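Long-range contacts in oxidoreductase (Methanosarcina mazei, PDB 3KA7), which binds flavin-adenine dinucleotide and is probably an oxidoreductase of the flavin-containing amine oxidase family: residues M83-V88 and G297-P302; D96-F101 and L353-P358; N107-L112 and E149-F154; R306-N311 and M329-V334. One frame throughout, in Å; residues are numbered along the deposited sequence.

Interaction 1 of 4, residues M83-V88 and G297-P302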
loop_
_atom_site.group_PDB
_atom_site.type_symbol
_atom_site.label_atom_id
_atom_site.label_comp_id
_atom_site.label_asym_id
_atom_site.label_seq_id
_atom_site.Cartn_x
_atom_site.Cartn_y
_atom_site.Cartn_z
HETATM N N MSE A 83 -1.350 15.185 -12.317
HETATM C CA MSE A 83 -2.493 14.286 -12.527
HETATM C C MSE A 83 -2.048 13.011 -13.233
HETATM O O MSE A 83 -1.251 13.022 -14.181
HETATM C CB MSE A 83 -3.640 14.974 -13.314
HETATM C CG MSE A 83 -4.912 14.101 -13.580
HETATM SE SE MSE A 83 -5.603 13.290 -11.945
HETATM C CE MSE A 83 -6.137 14.925 -10.993
ATOM N N THR A 84 -2.572 11.904 -12.741
ATOM C CA THR A 84 -2.323 10.615 -13.331
ATOM C C THR A 84 -2.881 10.558 -14.747
ATOM O O THR A 84 -3.913 11.167 -15.057
ATOM C CB THR A 84 -2.940 9.521 -12.445
ATOM O OG1 THR A 84 -2.076 9.295 -11.317
ATOM C CG2 THR A 84 -3.137 8.223 -13.232
ATOM N N THR A 85 -2.193 9.820 -15.609
ATOM C CA THR A 85 -2.656 9.615 -16.965
ATOM C C THR A 85 -2.902 8.139 -17.236
ATOM O O THR A 85 -2.548 7.277 -16.418
ATOM C CB THR A 85 -1.663 10.190 -17.983
ATOM O OG1 THR A 85 -0.390 9.543 -17.830
ATOM C CG2 THR A 85 -1.488 11.694 -17.734
ATOM N N VAL A 86 -3.526 7.863 -18.377
ATOM C CA VAL A 86 -3.951 6.519 -18.719
ATOM C C VAL A 86 -3.645 6.260 -20.178
ATOM O O VAL A 86 -4.069 7.021 -21.057
ATOM C CB VAL A 86 -5.469 6.342 -18.505
ATOM C CG1 VAL A 86 -5.865 4.865 -18.645
ATOM C CG2 VAL A 86 -5.890 6.878 -17.132
ATOM N N ARG A 87 -2.948 5.158 -20.436
ATOM C CA ARG A 87 -2.567 4.787 -21.793
ATOM C C ARG A 87 -3.626 3.893 -22.432
ATOM O O ARG A 87 -3.977 2.835 -21.895
ATOM C CB ARG A 87 -1.209 4.081 -21.772
ATOM C CG ARG A 87 -0.603 3.883 -23.138
ATOM C CD ARG A 87 0.924 3.994 -23.090
ATOM N NE ARG A 87 1.359 5.344 -22.746
ATOM C CZ ARG A 87 2.630 5.709 -22.601
ATOM N NH1 ARG A 87 3.601 4.818 -22.767
ATOM N NH2 ARG A 87 2.932 6.968 -22.297
ATOM N N VAL A 88 -4.139 4.323 -23.583
ATOM C CA VAL A 88 -5.218 3.601 -24.237
ATOM C C VAL A 88 -4.874 3.353 -25.703
ATOM O O VAL A 88 -3.977 3.993 -26.251
ATOM C CB VAL A 88 -6.561 4.367 -24.129
ATOM C CG1 VAL A 88 -6.964 4.526 -22.671
ATOM C CG2 VAL A 88 -6.466 5.731 -24.817
ATOM N N GLY A 297 3.159 11.672 -11.582
ATOM C CA GLY A 297 1.978 10.910 -11.182
ATOM C C GLY A 297 2.112 9.458 -11.620
ATOM O O GLY A 297 3.226 8.939 -11.755
ATOM N N VAL A 298 0.983 8.796 -11.829
ATOM C CA VAL A 298 0.993 7.412 -12.277
ATOM C C VAL A 298 0.565 7.357 -13.740
ATOM O O VAL A 298 -0.221 8.193 -14.178
ATOM C CB VAL A 298 0.030 6.563 -11.422
ATOM C CG1 VAL A 298 -0.041 5.128 -11.939
ATOM C CG2 VAL A 298 0.459 6.604 -9.934
ATOM N N LEU A 299 1.121 6.410 -14.495
ATOM C CA LEU A 299 0.629 6.073 -15.822
ATOM C C LEU A 299 -0.095 4.737 -15.720
ATOM O O LEU A 299 0.539 3.695 -15.584
ATOM C CB LEU A 299 1.787 5.941 -16.820
ATOM C CG LEU A 299 1.454 5.524 -18.262
ATOM C CD1 LEU A 299 0.710 6.668 -18.954
ATOM C CD2 LEU A 299 2.729 5.148 -19.044
ATOM N N LEU A 300 -1.419 4.765 -15.752
ATOM C CA LEU A 300 -2.179 3.516 -15.754
ATOM C C LEU A 300 -2.177 2.885 -17.142
ATOM O O LEU A 300 -2.237 3.588 -18.153
ATOM C CB LEU A 300 -3.621 3.761 -15.292
ATOM C CG LEU A 300 -3.749 4.159 -13.820
ATOM C CD1 LEU A 300 -5.212 4.464 -13.495
ATOM C CD2 LEU A 300 -3.192 3.059 -12.903
ATOM N N THR A 301 -2.102 1.553 -17.201
ATOM C CA THR A 301 -1.964 0.866 -18.483
ATOM C C THR A 301 -2.987 -0.271 -18.608
ATOM O O THR A 301 -2.659 -1.443 -18.416
ATOM C CB THR A 301 -0.536 0.292 -18.652
ATOM O OG1 THR A 301 -0.233 -0.573 -17.543
ATOM C CG2 THR A 301 0.520 1.420 -18.696
ATOM N N PRO A 302 -4.241 0.073 -18.932
ATOM C CA PRO A 302 -5.314 -0.919 -18.848
ATOM C C PRO A 302 -5.308 -2.002 -19.924
ATOM O O PRO A 302 -5.973 -3.027 -19.746
ATOM C CB PRO A 302 -6.612 -0.087 -18.921
ATOM C CG PRO A 302 -6.228 1.303 -19.193
ATOM C CD PRO A 302 -4.720 1.450 -19.116
#

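Interaction 2 of 4, residues D96-F101 and L353-P358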
loop_
_atom_site.group_PDB
_atom_site.type_symbol
_atom_site.label_atom_id
_atom_site.label_comp_id
_atom_site.label_asym_id
_atom_site.label_seq_id
_atom_site.Cartn_x
_atom_site.Cartn_y
_atom_site.Cartn_z
ATOM N N ASP A 96 -5.200 -3.734 -27.821
ATOM C CA ASP A 96 -3.920 -3.492 -27.152
ATOM C C ASP A 96 -3.178 -2.320 -27.788
ATOM O O ASP A 96 -3.738 -1.610 -28.619
ATOM C CB ASP A 96 -3.049 -4.743 -27.213
ATOM C CG ASP A 96 -2.805 -5.210 -28.633
ATOM O OD1 ASP A 96 -2.620 -4.353 -29.522
ATOM O OD2 ASP A 96 -2.794 -6.434 -28.859
ATOM N N TYR A 97 -1.915 -2.132 -27.411
ATOM C CA TYR A 97 -1.158 -0.952 -27.833
ATOM C C TYR A 97 -0.337 -1.181 -29.107
ATOM O O TYR A 97 0.390 -0.289 -29.551
ATOM C CB TYR A 97 -0.228 -0.478 -26.720
ATOM C CG TYR A 97 -0.915 -0.188 -25.408
ATOM C CD1 TYR A 97 -2.105 0.529 -25.364
ATOM C CD2 TYR A 97 -0.358 -0.618 -24.203
ATOM C CE1 TYR A 97 -2.735 0.797 -24.151
ATOM C CE2 TYR A 97 -0.974 -0.352 -22.989
ATOM C CZ TYR A 97 -2.165 0.349 -22.968
ATOM O OH TYR A 97 -2.776 0.599 -21.752
ATOM N N VAL A 98 -0.456 -2.377 -29.674
ATOM C CA VAL A 98 0.323 -2.777 -30.848
ATOM C C VAL A 98 0.175 -1.790 -32.011
ATOM O O VAL A 98 1.165 -1.419 -32.649
ATOM C CB VAL A 98 -0.051 -4.201 -31.299
ATOM C CG1 VAL A 98 0.685 -4.576 -32.593
ATOM C CG2 VAL A 98 0.276 -5.202 -30.201
ATOM N N LYS A 99 -1.052 -1.357 -32.278
ATOM C CA LYS A 99 -1.284 -0.392 -33.356
ATOM C C LYS A 99 -1.113 1.059 -32.906
ATOM O O LYS A 99 -1.515 1.990 -33.599
ATOM C CB LYS A 99 -2.658 -0.605 -33.989
ATOM C CG LYS A 99 -2.801 -1.932 -34.730
ATOM C CD LYS A 99 -1.832 -2.034 -35.905
ATOM C CE LYS A 99 -2.053 -0.911 -36.918
ATOM N NZ LYS A 99 -0.933 -0.800 -37.896
ATOM N N GLY A 100 -0.502 1.258 -31.747
ATOM C CA GLY A 100 -0.277 2.599 -31.259
ATOM C C GLY A 100 -1.147 2.897 -30.055
ATOM O O GLY A 100 -2.052 2.129 -29.727
ATOM N N PHE A 101 -0.870 4.018 -29.405
ATOM C CA PHE A 101 -1.593 4.400 -28.211
ATOM C C PHE A 101 -1.669 5.907 -28.063
ATOM O O PHE A 101 -0.972 6.667 -28.746
ATOM C CB PHE A 101 -0.931 3.801 -26.968
ATOM C CG PHE A 101 0.486 4.262 -26.748
ATOM C CD1 PHE A 101 0.749 5.508 -26.195
ATOM C CD2 PHE A 101 1.556 3.445 -27.077
ATOM C CE1 PHE A 101 2.049 5.932 -25.986
ATOM C CE2 PHE A 101 2.864 3.872 -26.869
ATOM C CZ PHE A 101 3.106 5.110 -26.323
ATOM N N LEU A 353 6.024 -4.587 -21.406
ATOM C CA LEU A 353 6.967 -3.459 -21.464
ATOM C C LEU A 353 7.254 -3.037 -22.906
ATOM O O LEU A 353 7.356 -1.852 -23.215
ATOM C CB LEU A 353 8.285 -3.832 -20.778
ATOM C CG LEU A 353 8.259 -4.027 -19.264
ATOM C CD1 LEU A 353 9.667 -4.338 -18.745
ATOM C CD2 LEU A 353 7.699 -2.778 -18.602
ATOM N N LYS A 354 7.367 -4.021 -23.785
ATOM C CA LYS A 354 7.682 -3.753 -25.185
ATOM C C LYS A 354 6.542 -3.013 -25.879
ATOM O O LYS A 354 6.769 -2.269 -26.835
ATOM C CB LYS A 354 7.959 -5.068 -25.909
ATOM C CG LYS A 354 9.088 -5.887 -25.299
ATOM C CD LYS A 354 9.191 -7.240 -26.013
ATOM C CE LYS A 354 10.146 -8.192 -25.302
ATOM N NZ LYS A 354 10.366 -9.410 -26.133
ATOM N N GLU A 355 5.324 -3.227 -25.390
ATOM C CA GLU A 355 4.127 -2.628 -25.982
ATOM C C GLU A 355 3.787 -1.290 -25.333
ATOM O O GLU A 355 3.247 -0.393 -25.978
ATOM C CB GLU A 355 2.946 -3.602 -25.898
ATOM C CG GLU A 355 3.173 -4.881 -26.721
ATOM C CD GLU A 355 2.077 -5.929 -26.587
ATOM O OE1 GLU A 355 1.150 -5.776 -25.765
ATOM O OE2 GLU A 355 2.153 -6.935 -27.317
ATOM N N ILE A 356 4.110 -1.165 -24.048
ATOM C CA ILE A 356 3.919 0.084 -23.321
ATOM C C ILE A 356 4.965 1.114 -23.740
ATOM O O ILE A 356 4.651 2.274 -23.971
ATOM C CB ILE A 356 3.980 -0.142 -21.782
ATOM C CG1 ILE A 356 2.894 -1.142 -21.346
ATOM C CG2 ILE A 356 3.799 1.170 -21.060
ATOM C CD1 ILE A 356 3.089 -1.691 -19.906
ATOM N N PHE A 357 6.208 0.670 -23.871
ATOM C CA PHE A 357 7.321 1.580 -24.099
ATOM C C PHE A 357 8.111 1.210 -25.355
ATOM O O PHE A 357 9.324 1.067 -25.294
ATOM C CB PHE A 357 8.249 1.559 -22.880
ATOM C CG PHE A 357 7.607 2.070 -21.619
ATOM C CD1 PHE A 357 7.017 3.325 -21.594
ATOM C CD2 PHE A 357 7.611 1.308 -20.459
ATOM C CE1 PHE A 357 6.434 3.820 -20.438
ATOM C CE2 PHE A 357 7.021 1.799 -19.291
ATOM C CZ PHE A 357 6.438 3.049 -19.287
ATOM N N PRO A 358 7.422 1.062 -26.495
ATOM C CA PRO A 358 8.112 0.610 -27.696
ATOM C C PRO A 358 9.263 1.533 -28.120
ATOM O O PRO A 358 9.113 2.756 -28.159
ATOM C CB PRO A 358 6.998 0.583 -28.756
ATOM C CG PRO A 358 6.010 1.587 -28.293
ATOM C CD PRO A 358 6.020 1.427 -26.769
HETATM O O HOH W 1 -0.670 -3.710 -25.212
HETATM O O HOH W 2 3.009 0.014 -28.769
#

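Interaction 3 of 4, residues N107-L112 and E149-F154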
loop_
_atom_site.group_PDB
_atom_site.type_symbol
_atom_site.label_atom_id
_atom_site.label_comp_id
_atom_site.label_asym_id
_atom_site.label_seq_id
_atom_site.Cartn_x
_atom_site.Cartn_y
_atom_site.Cartn_z
ATOM N N ASN A 107 -8.888 11.951 -14.765
ATOM C CA ASN A 107 -10.232 12.516 -14.603
ATOM C C ASN A 107 -11.058 12.601 -15.885
ATOM O O ASN A 107 -12.273 12.843 -15.824
ATOM C CB ASN A 107 -10.171 13.873 -13.905
ATOM C CG ASN A 107 -9.749 13.758 -12.457
ATOM O OD1 ASN A 107 -8.743 14.340 -12.044
ATOM N ND2 ASN A 107 -10.506 12.990 -11.673
ATOM N N ASP A 108 -10.412 12.395 -17.035
ATOM C CA ASP A 108 -11.096 12.388 -18.330
ATOM C C ASP A 108 -11.465 10.976 -18.788
ATOM O O ASP A 108 -11.708 10.756 -19.974
ATOM C CB ASP A 108 -10.235 13.055 -19.410
ATOM C CG ASP A 108 -10.137 14.559 -19.239
ATOM O OD1 ASP A 108 -10.928 15.140 -18.453
ATOM O OD2 ASP A 108 -9.272 15.166 -19.913
ATOM N N PHE A 109 -11.511 10.022 -17.860
ATOM C CA PHE A 109 -11.799 8.635 -18.234
ATOM C C PHE A 109 -13.158 8.512 -18.939
ATOM O O PHE A 109 -13.319 7.686 -19.836
ATOM C CB PHE A 109 -11.662 7.659 -17.035
ATOM C CG PHE A 109 -12.782 7.737 -16.044
ATOM C CD1 PHE A 109 -13.951 7.020 -16.246
ATOM C CD2 PHE A 109 -12.671 8.530 -14.908
ATOM C CE1 PHE A 109 -14.988 7.086 -15.339
ATOM C CE2 PHE A 109 -13.711 8.602 -13.994
ATOM C CZ PHE A 109 -14.871 7.882 -14.214
ATOM N N PRO A 110 -14.131 9.363 -18.567
ATOM C CA PRO A 110 -15.417 9.212 -19.257
ATOM C C PRO A 110 -15.381 9.700 -20.703
ATOM O O PRO A 110 -16.276 9.366 -21.484
ATOM C CB PRO A 110 -16.378 10.078 -18.424
ATOM C CG PRO A 110 -15.660 10.297 -17.088
ATOM C CD PRO A 110 -14.203 10.343 -17.472
ATOM N N SER A 111 -14.356 10.475 -21.061
ATOM C CA SER A 111 -14.270 11.049 -22.409
ATOM C C SER A 111 -14.232 10.003 -23.522
ATOM O O SER A 111 -14.517 10.325 -24.685
ATOM C CB SER A 111 -13.049 11.953 -22.535
ATOM O OG SER A 111 -11.865 11.173 -22.514
ATOM N N LEU A 112 -13.904 8.759 -23.175
ATOM C CA LEU A 112 -13.772 7.695 -24.166
ATOM C C LEU A 112 -15.079 6.943 -24.364
ATOM O O LEU A 112 -15.175 6.046 -25.203
ATOM C CB LEU A 112 -12.662 6.715 -23.775
ATOM C CG LEU A 112 -11.251 7.300 -23.681
ATOM C CD1 LEU A 112 -10.249 6.178 -23.470
ATOM C CD2 LEU A 112 -10.900 8.102 -24.935
ATOM N N GLU A 149 -16.909 -2.018 -22.381
ATOM C CA GLU A 149 -15.817 -2.720 -21.720
ATOM C C GLU A 149 -14.692 -1.795 -21.228
ATOM O O GLU A 149 -13.932 -2.182 -20.334
ATOM C CB GLU A 149 -15.241 -3.799 -22.645
ATOM C CG GLU A 149 -14.112 -4.610 -22.011
ATOM C CD GLU A 149 -13.434 -5.568 -22.986
ATOM O OE1 GLU A 149 -13.034 -5.130 -24.097
ATOM O OE2 GLU A 149 -13.284 -6.759 -22.628
ATOM N N TRP A 150 -14.578 -0.599 -21.806
ATOM C CA TRP A 150 -13.579 0.388 -21.364
ATOM C C TRP A 150 -13.584 0.588 -19.851
ATOM O O TRP A 150 -12.531 0.629 -19.214
ATOM C CB TRP A 150 -13.789 1.737 -22.066
ATOM C CG TRP A 150 -13.212 2.963 -21.352
ATOM C CD1 TRP A 150 -13.900 4.085 -20.968
ATOM C CD2 TRP A 150 -11.848 3.181 -20.956
ATOM N NE1 TRP A 150 -13.055 4.978 -20.354
ATOM C CE2 TRP A 150 -11.788 4.451 -20.341
ATOM C CE3 TRP A 150 -10.676 2.420 -21.054
ATOM C CZ2 TRP A 150 -10.603 4.980 -19.824
ATOM C CZ3 TRP A 150 -9.495 2.950 -20.545
ATOM C CH2 TRP A 150 -9.468 4.218 -19.943
ATOM N N LEU A 151 -14.766 0.718 -19.265
ATOM C CA LEU A 151 -14.804 0.981 -17.839
ATOM C C LEU A 151 -14.260 -0.195 -17.022
ATOM O O LEU A 151 -13.678 0.027 -15.955
ATOM C CB LEU A 151 -16.210 1.372 -17.366
ATOM C CG LEU A 151 -16.750 2.694 -17.905
ATOM C CD1 LEU A 151 -18.080 3.005 -17.184
ATOM C CD2 LEU A 151 -15.730 3.818 -17.718
ATOM N N ILE A 152 -14.442 -1.427 -17.503
ATOM C CA ILE A 152 -13.904 -2.604 -16.792
ATOM C C ILE A 152 -12.382 -2.674 -16.923
ATOM O O ILE A 152 -11.682 -2.944 -15.944
ATOM C CB ILE A 152 -14.554 -3.933 -17.240
ATOM C CG1 ILE A 152 -16.064 -3.905 -16.948
ATOM C CG2 ILE A 152 -13.937 -5.106 -16.495
ATOM C CD1 ILE A 152 -16.388 -3.562 -15.505
ATOM N N LYS A 153 -11.867 -2.412 -18.122
ATOM C CA LYS A 153 -10.408 -2.357 -18.304
ATOM C C LYS A 153 -9.801 -1.279 -17.407
ATOM O O LYS A 153 -8.770 -1.499 -16.755
ATOM C CB LYS A 153 -10.046 -2.055 -19.763
ATOM C CG LYS A 153 -10.683 -3.000 -20.745
ATOM C CD LYS A 153 -10.220 -4.407 -20.524
ATOM C CE LYS A 153 -8.866 -4.636 -21.150
ATOM N NZ LYS A 153 -8.491 -6.087 -21.109
ATOM N N PHE A 154 -10.437 -0.109 -17.392
ATOM C CA PHE A 154 -9.963 1.022 -16.601
ATOM C C PHE A 154 -10.025 0.659 -15.121
ATOM O O PHE A 154 -9.055 0.844 -14.393
ATOM C CB PHE A 154 -10.816 2.265 -16.905
ATOM C CG PHE A 154 -10.499 3.451 -16.046
ATOM C CD1 PHE A 154 -9.245 4.023 -16.067
ATOM C CD2 PHE A 154 -11.473 4.008 -15.223
ATOM C CE1 PHE A 154 -8.945 5.111 -15.274
ATOM C CE2 PHE A 154 -11.187 5.098 -14.429
ATOM C CZ PHE A 154 -9.910 5.655 -14.456
#

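Interaction 4 of 4, residues R306-N311 and M329-V334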
loop_
_atom_site.group_PDB
_atom_site.type_symbol
_atom_site.label_atom_id
_atom_site.label_comp_id
_atom_site.label_asym_id
_atom_site.label_seq_id
_atom_site.Cartn_x
_atom_site.Cartn_y
_atom_site.Cartn_z
ATOM N N ARG A 306 -0.651 -8.010 -18.037
ATOM C CA ARG A 306 -0.495 -8.020 -16.574
ATOM C C ARG A 306 -0.199 -6.651 -15.945
ATOM O O ARG A 306 -0.727 -6.339 -14.879
ATOM C CB ARG A 306 0.601 -9.000 -16.159
ATOM C CG ARG A 306 0.209 -10.452 -16.315
ATOM C CD ARG A 306 -0.858 -10.778 -15.300
ATOM N NE ARG A 306 -1.586 -12.010 -15.567
ATOM C CZ ARG A 306 -1.020 -13.182 -15.779
ATOM N NH1 ARG A 306 0.302 -13.272 -15.749
ATOM N NH2 ARG A 306 -1.766 -14.265 -16.001
ATOM N N ILE A 307 0.670 -5.855 -16.561
ATOM C CA ILE A 307 1.076 -4.576 -15.940
ATOM C C ILE A 307 -0.116 -3.629 -15.784
ATOM O O ILE A 307 -0.859 -3.392 -16.738
ATOM C CB ILE A 307 2.226 -3.900 -16.715
ATOM C CG1 ILE A 307 3.508 -4.732 -16.546
ATOM C CG2 ILE A 307 2.479 -2.498 -16.181
ATOM C CD1 ILE A 307 4.720 -4.214 -17.328
ATOM N N ASN A 308 -0.330 -3.135 -14.566
ATOM C CA ASN A 308 -1.474 -2.250 -14.288
ATOM C C ASN A 308 -1.129 -0.772 -14.362
ATOM O O ASN A 308 -1.983 0.079 -14.644
ATOM C CB ASN A 308 -2.038 -2.538 -12.903
ATOM C CG ASN A 308 -2.473 -3.968 -12.747
ATOM O OD1 ASN A 308 -1.953 -4.673 -11.897
ATOM N ND2 ASN A 308 -3.415 -4.418 -13.598
ATOM N N GLY A 309 0.117 -0.449 -14.059
ATOM C CA GLY A 309 0.543 0.936 -14.186
ATOM C C GLY A 309 2.002 1.093 -13.831
ATOM O O GLY A 309 2.672 0.141 -13.432
ATOM N N VAL A 310 2.497 2.309 -13.983
ATOM C CA VAL A 310 3.891 2.551 -13.716
ATOM C C VAL A 310 4.072 3.969 -13.201
ATOM O O VAL A 310 3.222 4.829 -13.459
ATOM C CB VAL A 310 4.740 2.223 -14.988
ATOM C CG1 VAL A 310 3.862 1.852 -16.181
ATOM C CG2 VAL A 310 5.781 3.264 -15.292
ATOM N N ASN A 311 5.128 4.198 -12.416
ATOM C CA ASN A 311 5.490 5.561 -12.017
ATOM C C ASN A 311 6.961 5.847 -12.263
ATOM O O ASN A 311 7.698 4.973 -12.709
ATOM C CB ASN A 311 5.048 5.924 -10.580
ATOM C CG ASN A 311 5.881 5.265 -9.478
ATOM O OD1 ASN A 311 6.854 4.547 -9.728
ATOM N ND2 ASN A 311 5.488 5.529 -8.224
HETATM N N MSE A 329 9.162 2.432 -12.304
HETATM C CA MSE A 329 8.709 1.206 -11.637
HETATM C C MSE A 329 7.301 0.807 -12.069
HETATM O O MSE A 329 6.396 1.639 -12.113
HETATM C CB MSE A 329 8.809 1.343 -10.117
HETATM C CG MSE A 329 10.246 1.551 -9.649
HETATM SE SE MSE A 329 10.410 1.612 -7.726
HETATM C CE MSE A 329 9.438 3.212 -7.366
ATOM N N CYS A 330 7.140 -0.476 -12.383
ATOM C CA CYS A 330 5.900 -1.028 -12.905
ATOM C C CYS A 330 5.295 -1.996 -11.897
ATOM O O CYS A 330 6.025 -2.723 -11.233
ATOM C CB CYS A 330 6.183 -1.812 -14.182
ATOM S SG CYS A 330 7.187 -0.895 -15.391
ATOM N N HIS A 331 3.970 -2.021 -11.811
ATOM C CA HIS A 331 3.287 -2.988 -10.940
ATOM C C HIS A 331 2.335 -3.880 -11.717
ATOM O O HIS A 331 1.591 -3.411 -12.591
ATOM C CB HIS A 331 2.464 -2.302 -9.854
ATOM C CG HIS A 331 1.935 -3.263 -8.831
ATOM N ND1 HIS A 331 2.757 -3.928 -7.946
ATOM C CD2 HIS A 331 0.679 -3.711 -8.590
ATOM C CE1 HIS A 331 2.028 -4.733 -7.190
ATOM N NE2 HIS A 331 0.763 -4.614 -7.555
ATOM N N GLN A 332 2.338 -5.161 -11.377
ATOM C CA GLN A 332 1.312 -6.052 -11.876
ATOM C C GLN A 332 0.712 -6.880 -10.738
ATOM O O GLN A 332 1.433 -7.484 -9.933
ATOM C CB GLN A 332 1.853 -6.940 -13.001
ATOM C CG GLN A 332 2.969 -7.887 -12.574
ATOM C CD GLN A 332 3.682 -8.540 -13.759
ATOM O OE1 GLN A 332 3.401 -9.697 -14.110
ATOM N NE2 GLN A 332 4.608 -7.815 -14.362
ATOM N N TYR A 333 -0.612 -6.853 -10.655
ATOM C CA TYR A 333 -1.379 -7.729 -9.791
ATOM C C TYR A 333 -1.040 -9.189 -10.092
ATOM O O TYR A 333 -0.899 -9.553 -11.249
ATOM C CB TYR A 333 -2.873 -7.484 -10.070
ATOM C CG TYR A 333 -3.816 -8.604 -9.678
ATOM C CD1 TYR A 333 -4.162 -8.809 -8.353
ATOM C CD2 TYR A 333 -4.372 -9.449 -10.638
ATOM C CE1 TYR A 333 -5.026 -9.831 -7.986
ATOM C CE2 TYR A 333 -5.252 -10.470 -10.279
ATOM C CZ TYR A 333 -5.569 -10.649 -8.949
ATOM O OH TYR A 333 -6.438 -11.647 -8.557
ATOM N N VAL A 334 -0.908 -10.007 -9.047
ATOM C CA VAL A 334 -0.796 -11.467 -9.196
ATOM C C VAL A 334 -1.926 -12.129 -8.414
ATOM O O VAL A 334 -2.077 -11.898 -7.210
ATOM C CB VAL A 334 0.579 -12.006 -8.691
ATOM C CG1 VAL A 334 0.657 -13.527 -8.776
ATOM C CG2 VAL A 334 1.700 -11.403 -9.500
HETATM O O HOH W 3 -2.141 -8.163 -13.498
#

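Interaction 1 of 4, residues M83-V88 and G297-P302
The guanidinium of R87 lies over L299, with the methyl CD2 against the centre of one face, 3.6 Å from CZ. Both residues belong to a parallel pair of strands in the mixed beta sheet of this flavoprotein, which probably corresponds to the substrate domain of the amine oxidase family. L299 CG is anti to the backbone N (chi1 177°). Beyond it both methyls come close to the other strand: CD1 lies 3.3 Å from T85 OG1. The polar ends have partners beyond the pair: R87 forms a salt bridge with D103, and T85 OG1 is hydrogen-bonded to H295 NE2.

T85 and L299 share one face of the sheet; V86 and L300 share the other. Here V86 CG1 meets P302 CG at 3.6 Å, the two side chains crossing at about a right angle. On this face L300 also reaches W161 and S157 of helix 149-163. Three backbone hydrogen bonds join the strands: T85 N to V298 O, L300 N to T85 O and R87 N to L300 O. The last is nearly straight, 175° at the hydrogen.

At the start of the pair a side chain takes over. T84 and V298 lie side by side, pointing the same way. T84 OG1 sits beside its own backbone N (chi1 -78°) and accepts V298 N at 3.1 Å.

Interaction 2 of 4, residues D96-F101 and L353-P358
Y97 begins a type I beta turn that runs to G100 and rests against the last turn of helix 342-356, its CA 5.8 Å from that of E355. Two waters bridge the segments. One accepts from Y97 N and donates to E355 OE1; the other donates to both Y97 O and E355 O. Y97 CB sits 3.6 Å from E355 O, and ring atom CE2 of Y97 lies 4.3 Å from I356 CG1. The Y97 hydroxyl is hydrogen-bonded to R87 O and Y303 N.

V98 CG2 touches the carboxylate of E355, 3.9 Å from OE2. That oxygen also forms a salt bridge with R305. The ring edge of F101 meets P358 CD, which is 4.0 Å from CE2.

Just before the turn, D96 OD1 accepts V98 N at 2.9 Å, from above the carboxylate plane: an Asx turn. The arrangement is a beta-hairpin loop, between antiparallel strands 85-89 and 101-105, docked on a helix C-terminus.

Interaction 3 of 4, residues N107-L112 and E149-F154
F109 and L112 of the 3-10 segment 107-112 face F154 and W150 of helix 149-163, with CA atoms 8.0 Å apart for F109 and F154. W150 NE1 donates to F109 O at 2.8 Å. The oxygen lies near the indole plane, while the donor is tilted 31° from the carbonyl plane. L112 CD1 covers one indole face, a CH-pi contact 3.9 Å from the centroid of the six-membered ring. F154 CB lies against the opposite face.

F109 CB makes a second CH-pi contact, 3.9 Å from the centroid of the F154 ring. The F109 and F154 rings are nearly parallel, 18° apart, but so slid that they barely overlap. F154 CE2 is 3.5 Å from F109 CG, and P110 CD takes the other face of the F109 ring. L151 CD2 comes to the ring edge, 3.9 Å from F109 CD1. An alanine at W150 would probably leave F109 O without this donor and open a gap between L112 and F154.

On the sheet side W150 touches V86 and V88 of strand 85-89, and F154 touches V86. F109 and L151 both reach I121 of helix 115-127, and L151 also meets I142 of helix 138-145.

Interaction 4 of 4, residues R306-N311 and M329-V334
N308 and Y333 cross obliquely, with the amide and phenol ring planes 49° apart. N308 CG lies beside the backbone N (chi1 -58°), and OD1 accepts Y333 N at 2.8 Å in a nearly straight bond. The side chain thus stands in for a main-chain carbonyl. The backbone of N308 departs from extended geometry (psi -29°), and its own O serves T301 N and S157 OG instead. An alanine here would probably leave Y333 N without its acceptor and this end of the pair less firmly tied. A water donates to both R306 O and Y333 O.

The segments form an antiparallel pair inside the mixed sheet, strand 307-311 lying between strands 298-300 and 326-334. N308 N donates to H331 O and H331 N to G309 O. N311 and M329 form a hydrogen-bonded pair, N311 N to M329 O at 2.9 Å and M329 N to N311 O at 3.0 Å.

On one face V310 CB meets C330 SG at 4.0 Å. I307 CD1 also reaches C330 CB. On the other face N311 and M329, a selenomethionine, lie side by side and point the same way. M329 CE comes within 3.7 Å of N311 OD1, and N311 ND2 is hydrogen-bonded to F54 O. The side chain of H331, also on this face, is about 4 Å from the bound FAD at the nearest atoms, and NE2 is hydrogen-bonded to S164 OG.

Overall arrangement
Interactions 1 and 4 are buried strand pairs of one mixed sheet: strand 298-300 of the first lies beside strand 307-311 of the second, L299 N bonding to V310 O. Both rest mainly on backbone hydrogen bonds, between parallel strands in the first and antiparallel in the second, and each adds one side-chain acceptor. Interaction 4 comes nearest the flavin. Interactions 2 and 3 flank the sheet and do not touch each other. Interaction 3 is buried and mostly aromatic and apolar, with one indole hydrogen bond, and meets interaction 1 where V88 packs on W150 and L112. Interaction 2 is only partly buried and relies on bridging waters. It still reaches R87 in interaction 1 and I307 in interaction 4.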